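Local structure of SusD homolog (Bacteroides thetaiotaomicron VPI-5482, 3IV0) at residues Y228-E239 / A370-L381. The protein is a SusD-family protein of the outer membrane that probably binds glycans at the cell surface for uptake, although its own ligand is not established. Residues are numbered along the deposited sequence; the frame is centred on the assembly and turned at random.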
ATOM      1  N   TYR A 228      -7.294  -6.951  17.121  1.00 11.02           N
ATOM      2  CA  TYR A 228      -6.158  -6.262  17.695  1.00 10.01           C
ATOM      3  C   TYR A 228      -5.198  -7.241  18.365  1.00 10.91           C
ATOM      4  O   TYR A 228      -3.991  -7.132  18.206  1.00 11.16           O
ATOM      5  CB  TYR A 228      -6.612  -5.190  18.697  1.00 10.52           C
ATOM      6  CG  TYR A 228      -7.109  -3.887  18.100  1.00 10.06           C
ATOM      7  CD1 TYR A 228      -6.368  -3.172  17.169  1.00 11.39           C
ATOM      8  CD2 TYR A 228      -8.289  -3.306  18.556  1.00 11.61           C
ATOM      9  CE1 TYR A 228      -6.796  -1.942  16.708  1.00 10.60           C
ATOM     10  CE2 TYR A 228      -8.717  -2.089  18.090  1.00 11.31           C
ATOM     11  CZ  TYR A 228      -7.969  -1.393  17.170  1.00 10.66           C
ATOM     12  OH  TYR A 228      -8.396  -0.155  16.719  1.00 13.57           O
ATOM     13  N   ARG A 229      -5.714  -8.236  19.072  1.00 12.29           N
ATOM     14  CA  ARG A 229      -4.852  -9.250  19.643  1.00 12.55           C
ATOM     15  C   ARG A 229      -4.069 -10.000  18.585  1.00 11.52           C
ATOM     16  O   ARG A 229      -2.906 -10.403  18.775  1.00 12.38           O
ATOM     17  CB  ARG A 229      -5.669 -10.213  20.534  1.00 13.00           C
ATOM     18  CG  ARG A 229      -6.066  -9.628  21.856  1.00 15.62           C
ATOM     19  CD  ARG A 229      -6.857 -10.657  22.669  1.00 24.04           C
ATOM     20  NE  ARG A 229      -7.203 -10.105  23.968  1.00 31.43           N
ATOM     21  CZ  ARG A 229      -8.072 -10.662  24.799  1.00 38.48           C
ATOM     22  NH1 ARG A 229      -8.678 -11.798  24.473  1.00 39.37           N
ATOM     23  NH2 ARG A 229      -8.331 -10.082  25.958  1.00 40.17           N
ATOM     24  N   ASN A 230      -4.718 -10.257  17.449  1.00 11.55           N
ATOM     25  CA  ASN A 230      -4.039 -10.894  16.339  1.00 10.75           C
ATOM     26  C   ASN A 230      -2.869 -10.036  15.872  1.00  9.74           C
ATOM     27  O   ASN A 230      -1.812 -10.531  15.559  1.00 10.59           O
ATOM     28  CB  ASN A 230      -4.988 -11.091  15.155  1.00 11.57           C
ATOM     29  CG  ASN A 230      -6.048 -12.168  15.386  1.00 12.87           C
ATOM     30  OD1 ASN A 230      -5.965 -12.972  16.336  1.00 15.48           O
ATOM     31  ND2 ASN A 230      -7.058 -12.167  14.522  1.00 12.07           N
ATOM     32  N   VAL A 231      -3.070  -8.731  15.790  1.00  9.54           N
ATOM     33  CA  VAL A 231      -1.993  -7.841  15.339  1.00 10.22           C
ATOM     34  C   VAL A 231      -0.849  -7.871  16.329  1.00 11.40           C
ATOM     35  O   VAL A 231       0.324  -7.893  15.942  1.00 11.05           O
ATOM     36  CB  VAL A 231      -2.460  -6.411  15.137  1.00 10.53           C
ATOM     37  CG1 VAL A 231      -1.296  -5.487  14.821  1.00 10.94           C
ATOM     38  CG2 VAL A 231      -3.513  -6.329  14.034  1.00 11.12           C
ATOM     39  N   VAL A 232      -1.159  -7.881  17.630  1.00 10.95           N
ATOM     40  CA  VAL A 232      -0.095  -8.000  18.645  1.00 11.53           C
ATOM     41  C   VAL A 232       0.684  -9.306  18.502  1.00 10.94           C
ATOM     42  O   VAL A 232       1.925  -9.329  18.561  1.00 12.26           O
ATOM     43  CB  VAL A 232      -0.680  -7.849  20.052  1.00 12.17           C
ATOM     44  CG1 VAL A 232       0.354  -8.189  21.117  1.00 14.19           C
ATOM     45  CG2 VAL A 232      -1.236  -6.430  20.242  1.00 14.55           C
ATOM     46  N   SER A 233      -0.044 -10.398  18.289  0.50 11.57           N
ATOM     47  CA  SER A 233       0.586 -11.688  18.038  0.50 12.06           C
ATOM     48  C   SER A 233       1.538 -11.618  16.843  0.50 12.05           C
ATOM     49  O   SER A 233       2.663 -12.100  16.887  0.50 12.67           O
ATOM     50  CB  SER A 233      -0.475 -12.765  17.773  0.50 13.25           C
ATOM     51  OG  SER A 233       0.108 -14.038  17.552  0.50 14.85           O
ATOM     52  N   LEU A 234       1.052 -11.020  15.768  1.00 10.99           N
ATOM     53  CA  LEU A 234       1.826 -10.867  14.549  1.00 10.45           C
ATOM     54  C   LEU A 234       3.052  -9.990  14.775  1.00 10.96           C
ATOM     55  O   LEU A 234       4.136 -10.241  14.244  1.00 10.72           O
ATOM     56  CB  LEU A 234       0.925 -10.276  13.466  1.00 10.60           C
ATOM     57  CG  LEU A 234      -0.058 -11.309  12.890  1.00 11.16           C
ATOM     58  CD1 LEU A 234      -1.166 -10.607  12.184  1.00 11.81           C
ATOM     59  CD2 LEU A 234       0.712 -12.287  11.952  1.00 13.41           C
ATOM     60  N   GLY A 235       2.898  -8.945  15.559  1.00 11.66           N
ATOM     61  CA  GLY A 235       4.048  -8.104  15.931  1.00 11.28           C
ATOM     62  C   GLY A 235       5.108  -8.864  16.698  1.00 11.91           C
ATOM     63  O   GLY A 235       6.296  -8.702  16.484  1.00 12.83           O
ATOM     64  N   GLU A 236       4.667  -9.677  17.645  1.00 11.68           N
ATOM     65  CA  GLU A 236       5.578 -10.496  18.421  1.00 14.27           C
ATOM     66  C   GLU A 236       6.328 -11.441  17.498  1.00 14.16           C
ATOM     67  O   GLU A 236       7.531 -11.634  17.641  1.00 15.41           O
ATOM     68  CB  GLU A 236       4.793 -11.260  19.499  1.00 15.26           C
ATOM     69  CG  GLU A 236       4.324 -10.356  20.621  1.00 15.91           C
ATOM     70  CD  GLU A 236       3.300 -10.969  21.572  1.00 18.57           C
ATOM     71  OE1 GLU A 236       2.797 -12.074  21.319  1.00 20.03           O
ATOM     72  OE2 GLU A 236       2.975 -10.291  22.567  1.00 20.13           O
ATOM     73  N   GLU A 237       5.644 -12.002  16.512  1.00 13.43           N
ATOM     74  CA  GLU A 237       6.299 -12.855  15.529  1.00 12.93           C
ATOM     75  C   GLU A 237       7.252 -12.069  14.628  1.00 12.07           C
ATOM     76  O   GLU A 237       8.373 -12.520  14.369  1.00 12.49           O
ATOM     77  CB  GLU A 237       5.268 -13.605  14.687  1.00 14.64           C
ATOM     78  CG  GLU A 237       5.861 -14.490  13.584  1.00 14.66           C
ATOM     79  CD  GLU A 237       6.701 -15.620  14.103  1.00 17.91           C
ATOM     80  OE1 GLU A 237       6.567 -16.006  15.280  1.00 20.25           O
ATOM     81  OE2 GLU A 237       7.510 -16.144  13.326  1.00 17.15           O
ATOM     82  N   LEU A 238       6.825 -10.892  14.166  1.00 11.51           N
ATOM     83  CA  LEU A 238       7.699 -10.036  13.372  1.00 13.29           C
ATOM     84  C   LEU A 238       9.030  -9.815  14.077  1.00 11.40           C
ATOM     85  O   LEU A 238      10.095  -9.822  13.450  1.00 13.03           O
ATOM     86  CB  LEU A 238       7.017  -8.706  13.135  1.00 12.95           C
ATOM     87  CG  LEU A 238       7.820  -7.687  12.338  1.00 17.01           C
ATOM     88  CD1 LEU A 238       8.042  -8.189  10.938  1.00 19.60           C
ATOM     89  CD2 LEU A 238       7.109  -6.327  12.376  1.00 17.99           C
ATOM     90  N   GLU A 239       8.981  -9.624  15.385  1.00 12.68           N
ATOM     91  CA  GLU A 239      10.169  -9.295  16.152  1.00 14.25           C
ATOM     92  C   GLU A 239      11.030 -10.507  16.473  1.00 16.25           C
ATOM     93  O   GLU A 239      12.045 -10.374  17.165  1.00 18.28           O
ATOM     94  CB  GLU A 239       9.769  -8.546  17.414  1.00 14.91           C
ATOM     95  CG  GLU A 239       9.296  -7.129  17.103  1.00 16.48           C
ATOM     96  CD  GLU A 239      10.356  -6.349  16.352  1.00 18.99           C
ATOM     97  OE1 GLU A 239      11.256  -5.768  16.998  1.00 21.64           O
ATOM     98  OE2 GLU A 239      10.328  -6.359  15.109  1.00 18.06           O
ATOM     99  N   ALA A 370       5.137  -1.433   9.890  1.00  9.48           N
ATOM    100  CA  ALA A 370       4.704  -2.575  10.666  1.00  9.66           C
ATOM    101  C   ALA A 370       4.907  -2.367  12.157  1.00  9.73           C
ATOM    102  O   ALA A 370       4.028  -2.702  12.933  1.00 10.14           O
ATOM    103  CB  ALA A 370       5.417  -3.826  10.190  1.00 10.11           C
ATOM    104  N   LEU A 371       5.993  -1.709  12.531  1.00  9.81           N
ATOM    105  CA  LEU A 371       6.200  -1.401  13.945  1.00  9.67           C
ATOM    106  C   LEU A 371       5.103  -0.480  14.441  1.00  9.60           C
ATOM    107  O   LEU A 371       4.675  -0.583  15.578  1.00 10.29           O
ATOM    108  CB  LEU A 371       7.590  -0.755  14.157  1.00 10.83           C
ATOM    109  CG  LEU A 371       8.769  -1.652  13.899  1.00 11.77           C
ATOM    110  CD1 LEU A 371      10.065  -0.837  14.044  1.00 14.56           C
ATOM    111  CD2 LEU A 371       8.760  -2.877  14.845  1.00 14.83           C
ATOM    112  N   LEU A 372       4.688   0.474  13.610  1.00 10.30           N
ATOM    113  CA  LEU A 372       3.616   1.397  14.002  1.00 10.01           C
ATOM    114  C   LEU A 372       2.284   0.718  14.068  1.00 10.40           C
ATOM    115  O   LEU A 372       1.479   1.041  14.928  1.00 10.30           O
ATOM    116  CB  LEU A 372       3.587   2.627  13.102  1.00  9.96           C
ATOM    117  CG  LEU A 372       4.818   3.551  13.209  1.00 10.44           C
ATOM    118  CD1 LEU A 372       4.849   4.565  12.068  1.00 12.94           C
ATOM    119  CD2 LEU A 372       4.917   4.235  14.589  1.00 12.98           C
ATOM    120  N   LEU A 373       2.015  -0.263  13.212  1.00 10.55           N
ATOM    121  CA  LEU A 373       0.785  -1.053  13.329  1.00 10.35           C
ATOM    122  C   LEU A 373       0.732  -1.844  14.630  1.00 10.15           C
ATOM    123  O   LEU A 373      -0.306  -1.955  15.271  1.00 10.63           O
ATOM    124  CB  LEU A 373       0.635  -2.008  12.150  1.00 10.48           C
ATOM    125  CG  LEU A 373       0.471  -1.405  10.745  1.00 10.86           C
ATOM    126  CD1 LEU A 373       0.237  -2.549   9.748  1.00 13.53           C
ATOM    127  CD2 LEU A 373      -0.647  -0.357  10.706  1.00 13.06           C
ATOM    128  N   TYR A 374       1.861  -2.435  14.997  1.00 10.41           N
ATOM    129  CA  TYR A 374       2.020  -3.161  16.255  1.00 10.06           C
ATOM    130  C   TYR A 374       1.749  -2.205  17.425  1.00  9.84           C
ATOM    131  O   TYR A 374       0.928  -2.476  18.289  1.00 11.12           O
ATOM    132  CB  TYR A 374       3.426  -3.755  16.269  1.00  9.58           C
ATOM    133  CG  TYR A 374       3.829  -4.618  17.409  1.00 10.70           C
ATOM    134  CD1 TYR A 374       2.951  -5.039  18.379  1.00 12.80           C
ATOM    135  CD2 TYR A 374       5.127  -5.082  17.469  1.00 11.79           C
ATOM    136  CE1 TYR A 374       3.381  -5.877  19.412  1.00 13.74           C
ATOM    137  CE2 TYR A 374       5.544  -5.911  18.482  1.00 12.41           C
ATOM    138  CZ  TYR A 374       4.681  -6.281  19.459  1.00 14.27           C
ATOM    139  OH  TYR A 374       5.102  -7.074  20.507  1.00 17.60           O
ATOM    140  N   ALA A 375       2.376  -1.034  17.391  1.00  9.84           N
ATOM    141  CA  ALA A 375       2.112  -0.038  18.421  1.00 11.34           C
ATOM    142  C   ALA A 375       0.637   0.348  18.455  1.00 10.77           C
ATOM    143  O   ALA A 375       0.054   0.499  19.539  1.00 10.89           O
ATOM    144  CB  ALA A 375       2.959   1.194  18.193  1.00 10.79           C
ATOM    145  N   GLU A 376       0.022   0.589  17.300  1.00  9.68           N
ATOM    146  CA  GLU A 376      -1.361   0.982  17.239  1.00 10.26           C
ATOM    147  C   GLU A 376      -2.252  -0.039  17.921  1.00 10.39           C
ATOM    148  O   GLU A 376      -3.161   0.321  18.678  1.00 11.39           O
ATOM    149  CB  GLU A 376      -1.762   1.116  15.767  1.00 10.76           C
ATOM    150  CG  GLU A 376      -3.218   1.389  15.542  1.00 12.32           C
ATOM    151  CD  GLU A 376      -3.586   1.514  14.087  1.00 16.83           C
ATOM    152  OE1 GLU A 376      -2.701   1.797  13.279  1.00 16.58           O
ATOM    153  OE2 GLU A 376      -4.793   1.342  13.779  1.00 19.88           O
ATOM    154  N   ALA A 377      -2.047  -1.319  17.648  1.00 11.04           N
ATOM    155  CA  ALA A 377      -2.868  -2.385  18.210  1.00 10.76           C
ATOM    156  C   ALA A 377      -2.677  -2.454  19.709  1.00 11.10           C
ATOM    157  O   ALA A 377      -3.644  -2.605  20.461  1.00 11.99           O
ATOM    158  CB  ALA A 377      -2.569  -3.763  17.541  1.00 11.41           C
ATOM    159  N   LEU A 378      -1.446  -2.376  20.159  1.00 11.63           N
ATOM    160  CA  LEU A 378      -1.183  -2.382  21.611  1.00 13.03           C
ATOM    161  C   LEU A 378      -1.878  -1.216  22.267  1.00 12.62           C
ATOM    162  O   LEU A 378      -2.529  -1.379  23.326  1.00 14.88           O
ATOM    163  CB  LEU A 378       0.297  -2.273  21.896  1.00 15.95           C
ATOM    164  CG  LEU A 378       1.074  -3.553  21.744  1.00 17.16           C
ATOM    165  CD1 LEU A 378       2.563  -3.226  21.819  1.00 18.61           C
ATOM    166  CD2 LEU A 378       0.659  -4.551  22.841  1.00 23.11           C
ATOM    167  N   ALA A 379      -1.743  -0.017  21.695  1.00 12.70           N
ATOM    168  CA  ALA A 379      -2.351   1.140  22.290  1.00 13.97           C
ATOM    169  C   ALA A 379      -3.871   1.015  22.334  1.00 15.05           C
ATOM    170  O   ALA A 379      -4.523   1.400  23.314  1.00 16.86           O
ATOM    171  CB  ALA A 379      -1.911   2.407  21.571  1.00 12.92           C
ATOM    172  N   ALA A 380      -4.460   0.371  21.339  1.00 12.46           N
ATOM    173  CA  ALA A 380      -5.922   0.269  21.268  1.00 14.13           C
ATOM    174  C   ALA A 380      -6.397  -0.708  22.313  1.00 16.15           C
ATOM    175  O   ALA A 380      -7.461  -0.497  22.914  1.00 17.82           O
ATOM    176  CB  ALA A 380      -6.365  -0.185  19.839  1.00 12.90           C
ATOM    177  N   LEU A 381      -5.620  -1.719  22.602  1.00 15.17           N
ATOM    178  CA  LEU A 381      -5.971  -2.689  23.622  1.00 17.59           C
ATOM    179  C   LEU A 381      -5.785  -2.137  25.021  1.00 17.74           C
ATOM    180  O   LEU A 381      -6.502  -2.554  25.929  1.00 19.73           O
ATOM    181  CB  LEU A 381      -5.171  -3.956  23.474  1.00 15.57           C
ATOM    182  CG  LEU A 381      -5.577  -4.798  22.246  1.00 16.18           C
ATOM    183  CD1 LEU A 381      -4.502  -5.838  21.945  1.00 17.15           C
ATOM    184  CD2 LEU A 381      -6.980  -5.476  22.392  1.00 16.55           C
TER
HETATM  185  O   HOH W   1      -7.236   0.745  14.520  1.00 15.54           O
HETATM  186  O   HOH W   2       3.650  -7.640  22.806  1.00 19.09           O
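A chi1 of -176° swings the Tyr374 ring away from its own backbone N and lays it against the backbone of Gly235, whereas Tyr228, whose CG stands anti to its carbonyl carbon (chi1 -79°), brings its ring over Ala380. Gly235 CA sits 3.6 Å from the Tyr374 ring centroid, a CH-pi contact over the middle of the face; a beta carbon on Gly235 would run into Tyr374 CG. Beyond the ring, Tyr374 OH reaches Glu236 CG at 3.4 Å, and one water bridges this hydroxyl to Glu236 OE2. The second CH-pi contact puts Ala380 CB 3.3 Å from Tyr228 CZ, nearer the rim of that ring; a water in the ring plane links Tyr228 OH to Glu376 OE2, which also pairs with Arg435. The helical segments 228-238 and 370-381, in the mostly helical, TPR-like core expected of the SusD family, run roughly antiparallel at 137°, their axes approaching to 8.5 Å, without a direct hydrogen bond between them. Between the tyrosines, Val232 enters as a knob among Tyr374, Ala377, Leu378 and Leu381, its CG2 3.7 Å from Leu378 CD2. Val231 CG1 presses tightly on Ala377 CB at 3.5 Å. A leucine in place of Tyr374 would probably leave Gly235 without its aromatic cover and the Glu236 water without its hydroxyl partner. Toward the C-terminal end of 228-239, Leu238 CD2 meets Ala370 CB at 3.7 Å, while Glu239, bent at chi2, crosses Leu371 with OE2 nearest its CD2, OE2 hydrogen-bonded to Tyr367 and OE1 salt-bridged to Arg394.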